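Local coordinates for protein ricin B lectin (Clostridium thermocellum, PDB 3VSF) that acts as an exo-beta-1,3-galactanase of glycoside hydrolase family 43, probably trimming galactan from chain ends, and carries a galactose-binding ricin-type lectin module, at residues T46-T51 with S321-L326; F166-D171 with K219-L224; Y247-G252 with S287-I292; K466-R471 with Q492-V497. All blocks are in the same frame, centred on the assembly; numbering follows the deposited sequence.

Contact 1: residues T46-T51 with S321-L326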
# COMPACT_ATOMS: atom_id res chain seq x y z
N THR A 46 3.57 -13.01 0.04
CA THR A 46 4.10 -14.11 -0.75
C THR A 46 4.86 -13.61 -1.97
O THR A 46 4.91 -12.40 -2.23
CB THR A 46 2.98 -15.05 -1.23
OG1 THR A 46 2.25 -14.42 -2.29
CG2 THR A 46 2.02 -15.39 -0.09
N GLN A 47 5.45 -14.53 -2.71
CA GLN A 47 6.12 -14.20 -3.96
C GLN A 47 5.27 -14.64 -5.15
O GLN A 47 5.15 -15.83 -5.43
CB GLN A 47 7.50 -14.85 -4.03
CG GLN A 47 8.51 -14.28 -3.05
CD GLN A 47 9.90 -14.84 -3.24
OE1 GLN A 47 10.07 -15.95 -3.75
NE2 GLN A 47 10.91 -14.07 -2.84
N PHE A 48 4.67 -13.67 -5.83
CA PHE A 48 3.80 -13.96 -6.96
C PHE A 48 4.56 -14.74 -8.02
O PHE A 48 5.76 -14.54 -8.22
CB PHE A 48 3.26 -12.66 -7.57
CG PHE A 48 2.70 -11.70 -6.56
CD1 PHE A 48 2.30 -12.13 -5.31
CD2 PHE A 48 2.57 -10.35 -6.87
CE1 PHE A 48 1.79 -11.25 -4.38
CE2 PHE A 48 2.06 -9.46 -5.95
CZ PHE A 48 1.67 -9.91 -4.70
N LYS A 49 3.86 -15.64 -8.70
CA LYS A 49 4.48 -16.44 -9.76
C LYS A 49 3.95 -16.03 -11.13
O LYS A 49 2.75 -15.83 -11.32
CB LYS A 49 4.25 -17.93 -9.53
CG LYS A 49 5.03 -18.50 -8.35
CD LYS A 49 4.93 -20.02 -8.32
CE LYS A 49 5.81 -20.61 -7.24
NZ LYS A 49 5.78 -22.10 -7.24
N ASP A 50 4.86 -15.91 -12.10
CA ASP A 50 4.48 -15.58 -13.46
C ASP A 50 3.75 -16.74 -14.12
O ASP A 50 3.65 -17.83 -13.54
CB ASP A 50 5.71 -15.19 -14.29
CG ASP A 50 6.79 -16.25 -14.27
OD1 ASP A 50 6.45 -17.45 -14.26
OD2 ASP A 50 7.99 -15.89 -14.27
N THR A 51 3.25 -16.52 -15.33
CA THR A 51 2.52 -17.54 -16.06
C THR A 51 3.36 -18.80 -16.26
O THR A 51 2.83 -19.91 -16.35
CB THR A 51 2.05 -17.03 -17.43
OG1 THR A 51 3.18 -16.57 -18.19
CG2 THR A 51 1.07 -15.88 -17.26
N SER A 321 12.63 -11.78 -1.16
CA SER A 321 11.67 -10.78 -0.71
C SER A 321 10.30 -11.02 -1.33
O SER A 321 10.18 -11.35 -2.50
CB SER A 321 12.17 -9.38 -1.05
OG SER A 321 13.36 -9.07 -0.35
N GLN A 322 9.26 -10.83 -0.52
CA GLN A 322 7.88 -11.02 -0.97
C GLN A 322 7.22 -9.68 -1.28
O GLN A 322 7.77 -8.62 -0.96
CB GLN A 322 7.08 -11.79 0.07
CG GLN A 322 7.58 -13.22 0.29
CD GLN A 322 7.33 -13.73 1.69
OE1 GLN A 322 7.14 -12.94 2.63
NE2 GLN A 322 7.32 -15.04 1.85
N TYR A 323 6.05 -9.72 -1.90
CA TYR A 323 5.36 -8.50 -2.30
C TYR A 323 4.05 -8.30 -1.54
O TYR A 323 3.41 -9.27 -1.12
CB TYR A 323 5.09 -8.50 -3.81
CG TYR A 323 6.31 -8.85 -4.63
CD1 TYR A 323 7.31 -7.91 -4.86
CD2 TYR A 323 6.45 -10.11 -5.19
CE1 TYR A 323 8.42 -8.23 -5.62
CE2 TYR A 323 7.56 -10.44 -5.94
CZ TYR A 323 8.54 -9.49 -6.15
OH TYR A 323 9.65 -9.82 -6.91
N VAL A 324 3.66 -7.04 -1.37
CA VAL A 324 2.41 -6.70 -0.70
C VAL A 324 1.64 -5.66 -1.50
O VAL A 324 2.04 -4.49 -1.56
CB VAL A 324 2.67 -6.16 0.72
CG1 VAL A 324 1.39 -5.60 1.32
CG2 VAL A 324 3.24 -7.26 1.61
N TRP A 325 0.54 -6.08 -2.11
CA TRP A 325 -0.30 -5.16 -2.88
C TRP A 325 -1.61 -4.88 -2.17
O TRP A 325 -2.31 -5.81 -1.74
CB TRP A 325 -0.56 -5.71 -4.28
CG TRP A 325 0.65 -5.69 -5.17
CD1 TRP A 325 1.93 -5.39 -4.80
CD2 TRP A 325 0.69 -5.98 -6.57
NE1 TRP A 325 2.77 -5.48 -5.89
CE2 TRP A 325 2.03 -5.84 -6.99
CE3 TRP A 325 -0.27 -6.34 -7.52
CZ2 TRP A 325 2.43 -6.05 -8.31
CZ3 TRP A 325 0.12 -6.55 -8.82
CH2 TRP A 325 1.46 -6.40 -9.21
N LEU A 326 -1.95 -3.60 -2.05
CA LEU A 326 -3.17 -3.19 -1.37
C LEU A 326 -3.80 -2.02 -2.11
O LEU A 326 -3.12 -1.29 -2.82
CB LEU A 326 -2.87 -2.78 0.07
CG LEU A 326 -2.17 -3.82 0.95
CD1 LEU A 326 -1.70 -3.19 2.24
CD2 LEU A 326 -3.08 -5.01 1.22
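Phe48 points the edge of its ring into the indole of Trp325, a T-shaped (edge-to-face) pair with planes at 86° and 5.2 Å from the phenyl centre to the centre of the five-membered indole ring. Phe48 CE2 is the probing atom and stands 3.8 Å from Trp325 CE2, over the middle of the indole. One face of the same phenyl ring receives Tyr323 CB, a CH-pi contact 4.1 Å from the ring centre, while the phenol ring itself lies oblique to Phe48. Tyr323 and Trp325 turn toward the same side of strand 322-326, which lets Phe48 touch both. Beyond the cluster, Tyr323 OH is hydrogen-bonded to Ala58 N and Ile56 O.

At the other end the contact is polar. Tyr323 N gives a nearly straight bond to Thr46 O (2.9 Å, 172°). Gln47, extended beyond CG, lays its aliphatic part across that of Gln322 at about a right angle, CG to CG 3.6 Å. Its NE2 then donates to Ser321 O at 2.8 Å, arriving from above the carbonyl plane, and bonds weakly to Asn319 O.

The start of the loop ahead of the first propeller blade, Thr46 to Phe48, thus meets the third strand of the last blade. The aromatic cluster supplies apolar burial, while the two N-H...O bonds from Tyr323 N and Gln47 NE2 set the position of the loop.

Contact 2: residues F166-D171 with K219-L224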
# COMPACT_ATOMS: atom_id res chain seq x y z
N PHE A 166 24.88 9.84 -12.45
CA PHE A 166 25.30 11.16 -12.03
C PHE A 166 24.57 11.64 -10.78
O PHE A 166 23.47 11.17 -10.48
CB PHE A 166 25.06 12.17 -13.15
CG PHE A 166 23.60 12.39 -13.45
CD1 PHE A 166 22.94 13.50 -12.96
CD2 PHE A 166 22.89 11.47 -14.21
CE1 PHE A 166 21.59 13.70 -13.23
CE2 PHE A 166 21.55 11.66 -14.49
CZ PHE A 166 20.90 12.78 -14.00
N ARG A 167 25.18 12.57 -10.06
CA ARG A 167 24.52 13.25 -8.96
C ARG A 167 23.92 14.54 -9.48
O ARG A 167 24.63 15.41 -9.98
CB ARG A 167 25.52 13.54 -7.83
CG ARG A 167 26.12 12.28 -7.21
CD ARG A 167 27.41 12.59 -6.47
NE ARG A 167 27.18 13.34 -5.23
CZ ARG A 167 27.15 12.78 -4.02
NH1 ARG A 167 27.33 11.48 -3.89
NH2 ARG A 167 26.95 13.54 -2.96
N PRO A 168 22.59 14.67 -9.38
CA PRO A 168 21.86 15.82 -9.92
C PRO A 168 22.56 17.14 -9.61
O PRO A 168 23.12 17.31 -8.53
CB PRO A 168 20.52 15.76 -9.18
CG PRO A 168 20.32 14.30 -8.94
CD PRO A 168 21.69 13.73 -8.69
N MET A 169 22.52 18.07 -10.57
CA MET A 169 23.12 19.39 -10.39
C MET A 169 24.62 19.29 -10.13
O MET A 169 25.15 19.97 -9.25
CB MET A 169 22.44 20.13 -9.23
CG MET A 169 20.95 19.83 -9.07
SD MET A 169 19.91 20.52 -10.36
CE MET A 169 20.02 22.27 -9.98
N GLN A 170 25.31 18.46 -10.90
CA GLN A 170 26.75 18.28 -10.76
C GLN A 170 27.52 19.50 -11.26
O GLN A 170 28.53 19.90 -10.67
CB GLN A 170 27.22 17.03 -11.49
CG GLN A 170 27.55 15.86 -10.58
CD GLN A 170 28.04 14.64 -11.35
OE1 GLN A 170 28.06 14.63 -12.58
NE2 GLN A 170 28.45 13.61 -10.62
N ASP A 171 27.04 20.08 -12.35
CA ASP A 171 27.71 21.22 -12.98
C ASP A 171 27.55 22.51 -12.18
O ASP A 171 28.38 23.41 -12.28
CB ASP A 171 27.20 21.41 -14.41
CG ASP A 171 25.70 21.63 -14.48
OD1 ASP A 171 25.00 21.25 -13.52
OD2 ASP A 171 25.23 22.18 -15.49
N LYS A 219 14.99 12.61 -20.03
CA LYS A 219 16.29 11.96 -19.84
C LYS A 219 17.28 12.81 -19.04
O LYS A 219 18.34 12.32 -18.64
CB LYS A 219 16.89 11.57 -21.19
CG LYS A 219 16.19 10.40 -21.86
CD LYS A 219 16.64 10.23 -23.31
CE LYS A 219 16.18 11.40 -24.17
NZ LYS A 219 16.53 11.20 -25.60
N ASN A 220 16.93 14.07 -18.81
CA ASN A 220 17.81 14.98 -18.08
C ASN A 220 17.07 15.80 -17.04
O ASN A 220 15.84 15.85 -17.03
CB ASN A 220 18.55 15.90 -19.05
CG ASN A 220 19.38 15.14 -20.06
OD1 ASN A 220 19.95 14.10 -19.75
ND2 ASN A 220 19.46 15.67 -21.28
N ILE A 221 17.82 16.45 -16.15
CA ILE A 221 17.23 17.28 -15.10
C ILE A 221 17.28 18.76 -15.48
O ILE A 221 18.35 19.32 -15.70
CB ILE A 221 17.94 17.07 -13.75
CG1 ILE A 221 17.69 15.65 -13.24
CG2 ILE A 221 17.45 18.09 -12.73
CD1 ILE A 221 18.31 15.36 -11.89
N ALA A 222 16.10 19.38 -15.55
CA ALA A 222 15.99 20.78 -15.94
C ALA A 222 16.21 21.74 -14.77
O ALA A 222 16.87 22.77 -14.92
CB ALA A 222 14.65 21.04 -16.60
N SER A 223 15.64 21.41 -13.62
CA SER A 223 15.76 22.27 -12.44
C SER A 223 15.39 21.54 -11.15
O SER A 223 14.89 20.42 -11.18
CB SER A 223 14.87 23.51 -12.60
OG SER A 223 13.50 23.16 -12.67
N LEU A 224 15.65 22.20 -10.03
CA LEU A 224 15.27 21.67 -8.72
C LEU A 224 13.92 22.27 -8.33
O LEU A 224 13.86 23.40 -7.83
CB LEU A 224 16.34 22.01 -7.68
CG LEU A 224 16.21 21.40 -6.28
CD1 LEU A 224 15.28 22.20 -5.39
CD2 LEU A 224 15.77 19.94 -6.36
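Ile221 runs out straight from its strand, chi2 -178°, and this extension carries CD1 to the loop 166-171, where Phe166 and Pro168 meet it. Phe166 holds its CG between its own backbone N and carbonyl carbon; chi1 67° carries the ring toward Ile221, and with chi2 near 100° its edge meets the methyl. Phe166 CE1 lies 3.9 Å from Ile221 CD1, near the plane of the ring. Pro168 comes closer, its CB 3.5 Å and its CG 3.7 Å from the same Ile221 CD1, so that one methyl is touched by a ring edge and a pyrrolidine. The second branch of Ile221 is used too: CG2 faces Met169 SD at 4.2 Å, the two side chains crossing at about a right angle. Met169 is bent at chi2 and chi3, and its CE reaches on to Leu224 CB at 4.3 Å.

All of this joins neighbouring blades of the five-bladed beta-propeller. Phe166 ends strand 161-166, the outermost strand of the second blade, and strand 221-228 is the outermost strand of the third, so the contact sits at the rim of the propeller. Ala222 and Ser223 both face Glu213 of strand 208-214 in a classic beta bulge.

The packing is entirely apolar and extends beyond the two segments: Trp134 of strand 131-138 touches both Phe166 and Ile221, and Tyr212 of strand 208-214 lies against Pro168, Ile221 and Leu224.

Contact 3: residues Y247-G252 with S287-I292; sequences YLITSG and SQPTFI
Two adjacent blades of the GH43 beta-propeller meet here: strand 246-251 is the second strand of the fourth blade, and strand 288-296 opens the fifth. The short segments run 140° apart in direction with axes 6.9 Å apart, and side chains fill the space between them.

Ile249 carries the apolar end of the contact. Its CG1 meets Ile292 CD1 at 3.6 Å, the two side chains crossing at about a right angle, and its other branch, CG2, rests against Pro289 CB at 4.0 Å. Pro289 also offers CG to Ser251 CB, 3.8 Å away, so the proline ring bridges Ile249 and Ser251. Ile240 of strand 237-241 packs on Ile292, and Tyr305 of strand 301-309 on Pro289.

The polar end is built on Gln288, whose CG lies anti to its backbone N (chi1 -172°) and whose chain then stays extended toward Ser251. Its amide is engaged at both ends: OE1 accepts from Trp310 NE1, and NE2 turns to the serine. Ser251 OG in turn donates to Gly252 O. Gln288 NE2 gives its hydrogen to Ser251 OG at 3.2 Å, at 167° and in the amide plane.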
# COMPACT_ATOMS: atom_id res chain seq x y z
N TYR A 247 -0.00 13.83 -4.06
CA TYR A 247 0.15 13.04 -2.85
C TYR A 247 1.53 12.37 -2.80
O TYR A 247 1.96 11.76 -3.78
CB TYR A 247 -0.95 11.98 -2.76
CG TYR A 247 -2.34 12.56 -2.80
CD1 TYR A 247 -3.00 12.95 -1.63
CD2 TYR A 247 -3.01 12.73 -4.01
CE1 TYR A 247 -4.27 13.48 -1.67
CE2 TYR A 247 -4.29 13.26 -4.05
CZ TYR A 247 -4.91 13.63 -2.88
OH TYR A 247 -6.18 14.16 -2.93
N LEU A 248 2.20 12.49 -1.66
CA LEU A 248 3.53 11.93 -1.51
C LEU A 248 3.58 10.89 -0.39
O LEU A 248 3.66 11.23 0.79
CB LEU A 248 4.55 13.04 -1.23
CG LEU A 248 6.02 12.62 -1.15
CD1 LEU A 248 6.44 11.88 -2.41
CD2 LEU A 248 6.91 13.82 -0.91
N ILE A 249 3.52 9.62 -0.77
CA ILE A 249 3.62 8.52 0.18
C ILE A 249 5.09 8.18 0.44
O ILE A 249 5.82 7.84 -0.48
CB ILE A 249 2.89 7.26 -0.32
CG1 ILE A 249 1.37 7.43 -0.20
CG2 ILE A 249 3.33 6.04 0.48
CD1 ILE A 249 0.79 8.46 -1.15
N THR A 250 5.50 8.28 1.70
CA THR A 250 6.89 8.02 2.06
C THR A 250 6.99 6.96 3.15
O THR A 250 5.98 6.54 3.72
CB THR A 250 7.58 9.30 2.56
OG1 THR A 250 6.92 9.79 3.73
CG2 THR A 250 7.55 10.37 1.48
N SER A 251 8.21 6.54 3.45
CA SER A 251 8.47 5.61 4.54
C SER A 251 9.50 6.20 5.48
O SER A 251 9.97 7.32 5.27
CB SER A 251 8.96 4.26 4.00
OG SER A 251 10.28 4.37 3.51
N GLY A 252 9.86 5.45 6.51
CA GLY A 252 10.89 5.87 7.43
C GLY A 252 12.24 5.32 7.02
O GLY A 252 12.33 4.52 6.08
N SER A 287 5.88 -4.13 5.30
CA SER A 287 6.31 -3.82 3.94
C SER A 287 6.83 -2.40 3.84
O SER A 287 6.69 -1.60 4.76
CB SER A 287 5.16 -4.02 2.96
OG SER A 287 4.27 -2.92 2.99
N GLN A 288 7.45 -2.09 2.70
CA GLN A 288 7.90 -0.74 2.42
C GLN A 288 7.35 -0.30 1.07
O GLN A 288 7.48 -1.02 0.08
CB GLN A 288 9.43 -0.67 2.41
CG GLN A 288 9.99 0.74 2.30
CD GLN A 288 11.51 0.76 2.25
OE1 GLN A 288 12.15 -0.26 2.03
NE2 GLN A 288 12.09 1.94 2.47
N PRO A 289 6.72 0.88 1.02
CA PRO A 289 6.12 1.39 -0.21
C PRO A 289 7.14 1.49 -1.33
O PRO A 289 8.29 1.86 -1.08
CB PRO A 289 5.63 2.80 0.18
CG PRO A 289 6.41 3.15 1.41
CD PRO A 289 6.61 1.85 2.13
N THR A 290 6.74 1.15 -2.55
CA THR A 290 7.65 1.19 -3.69
C THR A 290 7.06 1.98 -4.86
O THR A 290 7.79 2.66 -5.57
CB THR A 290 8.06 -0.22 -4.15
OG1 THR A 290 9.11 -0.12 -5.12
CG2 THR A 290 6.87 -0.95 -4.77
N PHE A 291 5.75 1.88 -5.05
CA PHE A 291 5.10 2.58 -6.15
C PHE A 291 3.57 2.54 -6.06
O PHE A 291 3.00 1.61 -5.50
CB PHE A 291 5.56 2.00 -7.49
CG PHE A 291 5.26 2.89 -8.66
CD1 PHE A 291 5.98 4.06 -8.85
CD2 PHE A 291 4.28 2.56 -9.57
CE1 PHE A 291 5.71 4.88 -9.93
CE2 PHE A 291 4.01 3.37 -10.65
CZ PHE A 291 4.73 4.54 -10.83
N ILE A 292 2.93 3.57 -6.61
CA ILE A 292 1.47 3.66 -6.59
C ILE A 292 0.94 4.13 -7.95
O ILE A 292 1.20 5.26 -8.37
CB ILE A 292 0.98 4.64 -5.50
CG1 ILE A 292 1.44 4.17 -4.12
CG2 ILE A 292 -0.53 4.78 -5.55
CD1 ILE A 292 1.07 5.13 -3.00

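Contact 4: residues K466-R471 with Q492-V497; sequences KLIDVR and QHWKLV
Trp494 lies against Ile468 and Val470, and this apolar side is the closely packed half of the contact. Val470 CG2 sits 3.5 Å from Trp494 CZ2, and Ile468 CG2 is 3.8 Å from that same ring carbon. The indole N-H is turned to the backbone: Trp494 NE1 donates to Ile468 O at 3.0 Å, an acceptor lying in the ring plane, though the donor stands 58° out of the carbonyl plane. A buried tryptophan nitrogen is thus satisfied by a strand carbonyl within its own packing surface. Ile481 of strand 479-484 and Asn367 of strand 363-367 also touch this indole.

The other half is polar, and it is the side a small molecule reaches: a glycerol, probably from the crystallisation liquor, is hydrogen-bonded to Asp469 OD2. Gln492, its chain extended beyond CG, sends NE2 to Asp469 OD2 at 2.9 Å and 167°; the bond is in the amide plane but meets the carboxylate from above, the two planes being perpendicular. Gln492 NE2 also donates to Ser485 O, while Gln492 OE1 accepts from Ala487 N, so the amide is fixed at both ends and in turn steadies the carboxylate.

Gln492, His493 and Trp494 form the Gln-X-Trp motif of ricin-type beta-trefoil lectins; Asp469 corresponds in sequence to the galactose-binding Asp422, consistent with a related sugar pocket.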
# COMPACT_ATOMS: atom_id res chain seq x y z
N LYS A 466 -12.73 -8.91 26.39
CA LYS A 466 -14.06 -8.42 26.74
C LYS A 466 -15.05 -8.66 25.61
O LYS A 466 -14.67 -8.71 24.44
CB LYS A 466 -14.01 -6.93 27.11
CG LYS A 466 -13.06 -6.62 28.26
CD LYS A 466 -13.16 -5.17 28.70
CE LYS A 466 -12.11 -4.84 29.75
NZ LYS A 466 -12.15 -5.79 30.89
N LEU A 467 -16.32 -8.82 25.96
CA LEU A 467 -17.33 -9.24 24.99
C LEU A 467 -18.01 -8.06 24.30
O LEU A 467 -18.02 -6.94 24.81
CB LEU A 467 -18.40 -10.09 25.68
CG LEU A 467 -17.90 -11.15 26.67
CD1 LEU A 467 -19.06 -11.94 27.24
CD2 LEU A 467 -16.90 -12.08 25.99
N ILE A 468 -18.58 -8.33 23.13
CA ILE A 468 -19.44 -7.36 22.46
C ILE A 468 -20.68 -7.17 23.31
O ILE A 468 -21.38 -8.14 23.63
CB ILE A 468 -19.85 -7.85 21.06
CG1 ILE A 468 -18.61 -8.05 20.18
CG2 ILE A 468 -20.81 -6.86 20.41
CD1 ILE A 468 -18.92 -8.47 18.76
N ASP A 469 -20.96 -5.93 23.68
CA ASP A 469 -21.98 -5.64 24.68
C ASP A 469 -22.89 -4.49 24.25
O ASP A 469 -22.42 -3.49 23.72
CB ASP A 469 -21.30 -5.31 26.02
CG ASP A 469 -22.28 -5.26 27.18
OD1 ASP A 469 -23.45 -4.90 26.97
OD2 ASP A 469 -21.86 -5.59 28.31
N VAL A 470 -24.19 -4.65 24.49
CA VAL A 470 -25.14 -3.56 24.28
C VAL A 470 -25.16 -2.68 25.53
O VAL A 470 -25.56 -3.13 26.60
CB VAL A 470 -26.55 -4.09 24.00
CG1 VAL A 470 -27.50 -2.93 23.71
CG2 VAL A 470 -26.54 -5.06 22.84
N ARG A 471 -24.74 -1.43 25.38
CA ARG A 471 -24.60 -0.53 26.52
C ARG A 471 -25.88 -0.39 27.34
O ARG A 471 -26.95 -0.13 26.79
CB ARG A 471 -24.14 0.86 26.05
CG ARG A 471 -23.97 1.85 27.19
CD ARG A 471 -23.85 3.28 26.68
NE ARG A 471 -22.72 3.44 25.76
CZ ARG A 471 -21.46 3.56 26.15
NH1 ARG A 471 -21.15 3.53 27.44
NH2 ARG A 471 -20.50 3.71 25.24
N GLN A 492 -25.13 -9.51 26.41
CA GLN A 492 -23.80 -9.85 25.92
C GLN A 492 -23.84 -11.11 25.06
O GLN A 492 -22.82 -11.55 24.54
CB GLN A 492 -22.83 -10.04 27.08
CG GLN A 492 -22.66 -8.81 27.96
CD GLN A 492 -21.76 -9.07 29.15
OE1 GLN A 492 -21.58 -10.22 29.56
NE2 GLN A 492 -21.20 -8.01 29.71
N HIS A 493 -25.03 -11.69 24.92
CA HIS A 493 -25.20 -12.91 24.15
C HIS A 493 -25.79 -12.62 22.78
O HIS A 493 -26.79 -11.91 22.66
CB HIS A 493 -26.09 -13.90 24.91
CG HIS A 493 -25.56 -14.26 26.27
ND1 HIS A 493 -26.24 -15.09 27.13
CD2 HIS A 493 -24.42 -13.91 26.90
CE1 HIS A 493 -25.55 -15.23 28.25
NE2 HIS A 493 -24.43 -14.53 28.13
N TRP A 494 -25.17 -13.16 21.74
CA TRP A 494 -25.59 -12.89 20.37
C TRP A 494 -25.83 -14.18 19.58
O TRP A 494 -25.10 -15.15 19.73
CB TRP A 494 -24.54 -12.04 19.65
CG TRP A 494 -24.26 -10.74 20.34
CD1 TRP A 494 -23.43 -10.54 21.41
CD2 TRP A 494 -24.80 -9.45 20.01
NE1 TRP A 494 -23.43 -9.22 21.76
CE2 TRP A 494 -24.25 -8.53 20.92
CE3 TRP A 494 -25.68 -9.00 19.03
CZ2 TRP A 494 -24.57 -7.17 20.88
CZ3 TRP A 494 -25.99 -7.65 18.99
CH2 TRP A 494 -25.44 -6.75 19.91
N LYS A 495 -26.87 -14.17 18.75
CA LYS A 495 -27.18 -15.31 17.90
C LYS A 495 -26.74 -15.07 16.46
O LYS A 495 -27.02 -14.02 15.89
CB LYS A 495 -28.67 -15.64 17.95
CG LYS A 495 -29.13 -16.57 16.84
CD LYS A 495 -30.53 -17.13 17.09
CE LYS A 495 -30.51 -18.19 18.18
NZ LYS A 495 -31.83 -18.86 18.33
N LEU A 496 -26.05 -16.05 15.89
CA LEU A 496 -25.59 -15.95 14.51
C LEU A 496 -26.65 -16.52 13.56
O LEU A 496 -26.96 -17.71 13.60
CB LEU A 496 -24.27 -16.72 14.35
CG LEU A 496 -23.49 -16.51 13.05
CD1 LEU A 496 -23.11 -15.05 12.89
CD2 LEU A 496 -22.26 -17.40 13.01
N VAL A 497 -27.20 -15.65 12.71
CA VAL A 497 -28.29 -16.05 11.82
C VAL A 497 -27.94 -15.85 10.35
O VAL A 497 -27.68 -14.73 9.91
CB VAL A 497 -29.58 -15.27 12.14
CG1 VAL A 497 -30.66 -15.60 11.13
CG2 VAL A 497 -30.05 -15.57 13.55

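Contacts 1, 2 and 3 lie in the five-bladed propeller, contact 4 in the beta-trefoil module that follows it. Contacts 2 and 3 fall in that order between the two halves of contact 1, which brings a loop near the chain's start to the last blade; contact 4 follows in series, after contact 1 has closed. Contacts 1 and 3 share the fifth-blade sheet, centres 17 Å apart, and touch through Val324 CB and Ser287 CB at 4.0 Å. Contact 2 is at the rim, its centre 23 Å from that of contact 3. The centres of contacts 2 and 4 are 62 Å apart, on opposite sides of the chain's centre, so contacts 1 to 3 report on the propeller and contact 4 on the lectin module alone.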